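Local coordinates for USG-1 protein homolog (Pseudomonas aeruginosa, PDB 2HJS) that is probably an NAD(P)-dependent oxidoreductase of the aspartate-semialdehyde dehydrogenase family, acting on aldehyde or oxo groups and working as a dimer, at residues V69-R82 / A88-L102. Residues are numbered along the deposited sequence; the frame is centred on the assembly and turned at random. Where two conformers were deposited one is given.
Sequences VGLAFFAAAAEVSR and ARAAGCSVIDLSGAL
Phe74 and Val95 interlock on the face of two parallel strands that is covered by helix 78-90: Val95 CG1 pushes obliquely against the ring at CD1, 3.5 Å away, while the far ring atom CZ reaches the methyl of Ala88 on the helix. The same face receives Cys93, whose SG fills the hollow beside Ala72, 3.5 Å from its CB, and touches CG2 of Val69. With SG anti to the backbone N (chi1 170°), the sulfur is turned back over the neighbouring strand. On the opposite face, Ile96 CD1 is the bump, seated between Leu71 CD1 and Phe73 CE1 (3.8 Å to the latter); Leu329 and Leu333 of helix 317-336 cover Ile96.

Strands 71-74 and 94-97 run 17° from parallel. Five backbone hydrogen bonds, from Ser94 N to Gly70 O through Leu98 N to Phe74 O, fix the register that pairs Phe74 with Asp97.

At the C-terminal end of strand 94-97, the carboxylate of the buried Asp97 faces the start of the helix and holds the loop that follows. CG lies anti to the backbone N (chi1 177°), directing the group toward the first helical turn. In the conformer given, Ser81 OG donates to Asp97 OD2 (2.7 Å) from above the carboxylate plane; the other conformer need not keep this bond. OD1 is gripped twice: Ser99 N approaches from above the plane, forming an Asx turn, and Asp97 OD1 offers its syn lone pair to Ser99 OG, 2.7 Å away. The two Ser99 bonds should restrain carboxylate rotation. Ala101 CB fits against the first helical turn, 3.8 Å from Ala78 CB.

At the other end, Gly92, with positive phi, closes the helix in a Schellman motif and leads into strand 94-97. The whole is a beta-alpha-beta crossover within the Rossmann-type NAD-binding domain.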
loop_
_atom_site.group_PDB
_atom_site.type_symbol
_atom_site.label_atom_id
_atom_site.label_comp_id
_atom_site.label_asym_id
_atom_site.label_seq_id
_atom_site.Cartn_x
_atom_site.Cartn_y
_atom_site.Cartn_z
ATOM N N VAL A 69 26.725 26.816 21.215
ATOM C CA VAL A 69 26.269 26.787 19.849
ATOM C C VAL A 69 25.145 27.811 19.628
ATOM O O VAL A 69 24.427 28.245 20.580
ATOM C CB VAL A 69 25.890 25.319 19.387
ATOM C CG1 VAL A 69 27.143 24.487 19.268
ATOM C CG2 VAL A 69 24.935 24.626 20.369
ATOM N N GLY A 70 24.988 28.198 18.364
ATOM C CA GLY A 70 23.911 29.091 17.952
ATOM C C GLY A 70 22.713 28.398 17.297
ATOM O O GLY A 70 21.632 28.976 17.237
ATOM N N LEU A 71 22.909 27.183 16.779
ATOM C CA LEU A 71 21.850 26.372 16.156
ATOM C C LEU A 71 22.041 24.871 16.479
ATOM O O LEU A 71 23.187 24.397 16.488
ATOM C CB LEU A 71 21.834 26.567 14.621
ATOM C CG LEU A 71 20.833 25.757 13.750
ATOM C CD1 LEU A 71 19.343 26.076 14.087
ATOM C CD2 LEU A 71 21.090 26.029 12.265
ATOM N N ALA A 72 20.929 24.136 16.737
ATOM C CA ALA A 72 20.970 22.698 17.037
ATOM C C ALA A 72 19.903 21.948 16.253
ATOM O O ALA A 72 18.725 22.325 16.255
ATOM C CB ALA A 72 20.816 22.417 18.512
ATOM N N PHE A 73 20.340 20.893 15.573
ATOM C CA PHE A 73 19.421 19.955 14.950
ATOM C C PHE A 73 19.232 18.802 15.909
ATOM O O PHE A 73 20.213 18.124 16.251
ATOM C CB PHE A 73 20.021 19.442 13.655
ATOM C CG PHE A 73 20.213 20.512 12.615
ATOM C CD1 PHE A 73 19.154 20.875 11.765
ATOM C CD2 PHE A 73 21.447 21.155 12.471
ATOM C CE1 PHE A 73 19.327 21.857 10.780
ATOM C CE2 PHE A 73 21.635 22.156 11.487
ATOM C CZ PHE A 73 20.574 22.496 10.628
ATOM N N PHE A 74 17.993 18.585 16.354
ATOM C CA PHE A 74 17.677 17.452 17.210
ATOM C C PHE A 74 17.104 16.322 16.347
ATOM O O PHE A 74 15.938 16.348 15.966
ATOM C CB PHE A 74 16.696 17.857 18.320
ATOM C CG PHE A 74 17.350 18.448 19.550
ATOM C CD1 PHE A 74 17.974 19.698 19.509
ATOM C CD2 PHE A 74 17.328 17.754 20.764
ATOM C CE1 PHE A 74 18.596 20.237 20.658
ATOM C CE2 PHE A 74 17.921 18.293 21.910
ATOM C CZ PHE A 74 18.563 19.527 21.854
ATOM N N ALA A 75 17.952 15.351 16.033
ATOM C CA ALA A 75 17.589 14.207 15.218
ATOM C C ALA A 75 17.684 12.930 16.054
ATOM O O ALA A 75 18.020 11.864 15.536
ATOM C CB ALA A 75 18.522 14.124 13.994
ATOM N N ALA A 76 17.410 13.040 17.352
ATOM C CA ALA A 76 17.480 11.887 18.263
ATOM C C ALA A 76 16.080 11.401 18.676
ATOM O O ALA A 76 15.082 11.932 18.213
ATOM C CB ALA A 76 18.314 12.239 19.492
ATOM N N ALA A 77 16.011 10.400 19.555
ATOM C CA ALA A 77 14.720 9.945 20.082
ATOM C C ALA A 77 13.955 11.139 20.677
ATOM O O ALA A 77 14.569 12.109 21.130
ATOM C CB ALA A 77 14.941 8.883 21.144
ATOM N N ALA A 78 12.630 11.062 20.667
ATOM C CA ALA A 78 11.773 12.105 21.235
ATOM C C ALA A 78 12.076 12.393 22.702
ATOM O O ALA A 78 11.974 13.549 23.138
ATOM C CB ALA A 78 10.292 11.757 21.042
ATOM N N GLU A 79 12.479 11.370 23.457
ATOM C CA GLU A 79 12.818 11.584 24.865
ATOM C C GLU A 79 14.035 12.509 25.053
ATOM O O GLU A 79 14.090 13.310 25.997
ATOM C CB GLU A 79 12.980 10.259 25.624
ATOM C CG GLU A 79 14.044 9.308 25.060
ATOM C CD GLU A 79 14.569 8.318 26.111
ATOM O OE1 GLU A 79 15.825 8.215 26.256
ATOM O OE2 GLU A 79 13.732 7.666 26.804
ATOM N N VAL A 80 14.999 12.404 24.140
ATOM C CA VAL A 80 16.148 13.316 24.134
ATOM C C VAL A 80 15.696 14.776 23.896
ATOM O O VAL A 80 16.173 15.687 24.561
ATOM C CB VAL A 80 17.254 12.862 23.142
ATOM C CG1 VAL A 80 18.413 13.854 23.128
ATOM C CG2 VAL A 80 17.755 11.465 23.505
ATOM N N SER A 81 14.781 14.975 22.952
ATOM C CA SER A 81 14.216 16.295 22.705
ATOM C C SER A 81 13.491 16.849 23.940
ATOM O O SER A 81 13.707 17.998 24.315
ATOM C CB SER A 81 13.262 16.255 21.517
ATOM O OG SER A 81 12.643 17.517 21.342
ATOM N N ARG A 82 12.636 16.033 24.557
ATOM C CA ARG A 82 11.897 16.435 25.768
ATOM C C ARG A 82 12.845 16.853 26.882
ATOM O O ARG A 82 12.591 17.824 27.599
ATOM C CB ARG A 82 11.028 15.294 26.289
ATOM C CG ARG A 82 9.752 15.050 25.513
ATOM C CD ARG A 82 8.917 13.970 26.196
ATOM N NE ARG A 82 8.578 12.950 25.226
ATOM C CZ ARG A 82 8.947 11.675 25.296
ATOM N NH1 ARG A 82 9.646 11.222 26.326
ATOM N NH2 ARG A 82 8.583 10.851 24.324
ATOM N N ALA A 88 17.996 23.851 25.793
ATOM C CA ALA A 88 18.895 24.368 24.758
ATOM C C ALA A 88 18.481 25.743 24.237
ATOM O O ALA A 88 19.352 26.591 23.987
ATOM C CB ALA A 88 19.028 23.386 23.592
ATOM N N ARG A 89 17.170 25.955 24.043
ATOM C CA ARG A 89 16.698 27.242 23.529
ATOM C C ARG A 89 16.903 28.353 24.571
ATOM O O ARG A 89 17.287 29.489 24.221
ATOM C CB ARG A 89 15.247 27.200 23.017
ATOM C CG ARG A 89 14.594 28.536 23.147
ATOM C CD ARG A 89 13.613 28.923 22.096
ATOM N NE ARG A 89 12.269 28.713 22.575
ATOM C CZ ARG A 89 11.160 29.214 22.030
ATOM N NH1 ARG A 89 11.195 30.037 20.990
ATOM N NH2 ARG A 89 9.998 28.907 22.563
ATOM N N ALA A 90 16.692 28.018 25.848
ATOM C CA ALA A 90 16.873 28.981 26.922
ATOM C C ALA A 90 18.324 29.473 26.906
ATOM O O ALA A 90 18.607 30.626 27.291
ATOM C CB ALA A 90 16.550 28.343 28.264
ATOM N N ALA A 91 19.232 28.585 26.439
ATOM C CA ALA A 91 20.680 28.829 26.450
ATOM C C ALA A 91 21.102 29.715 25.248
ATOM O O ALA A 91 22.350 30.202 25.122
ATOM C CB ALA A 91 21.459 27.501 26.518
ATOM N N GLY A 92 20.090 29.929 24.367
ATOM C CA GLY A 92 20.283 30.949 23.287
ATOM C C GLY A 92 20.376 30.259 21.950
ATOM O O GLY A 92 20.450 30.898 20.886
ATOM N N CYS A 93 20.311 28.933 22.007
ATOM C CA CYS A 93 20.507 28.116 20.851
ATOM C C CYS A 93 19.162 27.842 20.145
ATOM O O CYS A 93 18.208 27.372 20.767
ATOM C CB CYS A 93 21.252 26.837 21.294
ATOM S SG CYS A 93 21.334 25.548 19.967
ATOM N N SER A 94 19.081 28.155 18.848
ATOM C CA SER A 94 17.871 27.920 18.090
ATOM C C SER A 94 17.788 26.420 17.823
ATOM O O SER A 94 18.800 25.764 17.561
ATOM C CB SER A 94 17.901 28.671 16.764
ATOM O OG SER A 94 17.560 30.029 16.922
ATOM N N VAL A 95 16.592 25.866 17.895
ATOM C CA VAL A 95 16.456 24.417 17.810
ATOM C C VAL A 95 15.568 24.038 16.670
ATOM O O VAL A 95 14.460 24.576 16.523
ATOM C CB VAL A 95 15.929 23.827 19.138
ATOM C CG1 VAL A 95 15.665 22.331 19.014
ATOM C CG2 VAL A 95 16.918 24.093 20.252
ATOM N N ILE A 96 16.037 23.096 15.860
ATOM C CA ILE A 96 15.161 22.430 14.915
ATOM C C ILE A 96 15.026 20.967 15.345
ATOM O O ILE A 96 16.002 20.214 15.290
ATOM C CB ILE A 96 15.669 22.540 13.471
ATOM C CG1 ILE A 96 15.621 23.996 13.002
ATOM C CG2 ILE A 96 14.829 21.659 12.502
ATOM C CD1 ILE A 96 16.600 24.241 11.885
ATOM N N ASP A 97 13.828 20.580 15.784
ATOM C CA ASP A 97 13.608 19.257 16.339
ATOM C C ASP A 97 12.892 18.352 15.338
ATOM O O ASP A 97 11.769 18.626 14.960
ATOM C CB ASP A 97 12.770 19.371 17.618
ATOM C CG ASP A 97 12.430 18.004 18.238
ATOM O OD1 ASP A 97 13.136 17.003 17.954
ATOM O OD2 ASP A 97 11.436 17.931 19.006
ATOM N N LEU A 98 13.542 17.273 14.916
ATOM C CA LEU A 98 12.972 16.404 13.904
ATOM C C LEU A 98 12.039 15.327 14.506
ATOM O O LEU A 98 11.393 14.615 13.774
ATOM C CB LEU A 98 14.074 15.756 13.065
ATOM C CG LEU A 98 14.929 16.662 12.127
ATOM C CD1 LEU A 98 15.988 17.575 12.846
ATOM C CD2 LEU A 98 15.647 15.816 11.146
ATOM N N SER A 99 11.979 15.224 15.832
ATOM C CA SER A 99 11.250 14.137 16.487
ATOM C C SER A 99 9.783 14.501 16.706
ATOM O O SER A 99 8.974 13.648 17.018
ATOM C CB SER A 99 11.898 13.817 17.827
ATOM O OG SER A 99 11.668 14.877 18.725
ATOM N N GLY A 100 9.453 15.782 16.552
ATOM C CA GLY A 100 8.089 16.267 16.819
ATOM C C GLY A 100 7.628 16.222 18.272
ATOM O O GLY A 100 6.429 16.398 18.555
ATOM N N ALA A 101 8.573 16.013 19.196
ATOM C CA ALA A 101 8.265 15.759 20.605
ATOM C C ALA A 101 7.516 16.899 21.270
ATOM O O ALA A 101 6.807 16.670 22.244
ATOM C CB ALA A 101 9.539 15.469 21.384
ATOM N N LEU A 102 7.683 18.118 20.753
ATOM C CA LEU A 102 7.149 19.328 21.396
ATOM C C LEU A 102 6.067 20.037 20.576
ATOM O O LEU A 102 5.719 21.204 20.846
ATOM C CB LEU A 102 8.283 20.294 21.737
ATOM C CG LEU A 102 9.394 19.691 22.602
ATOM C CD1 LEU A 102 10.553 20.617 22.624
ATOM C CD2 LEU A 102 8.913 19.376 24.031
HETATM O O HOH W 1 23.781 30.531 21.948
HETATM O O HOH W 2 19.662 31.568 17.833
HETATM O O HOH W 3 6.664 13.755 23.275
#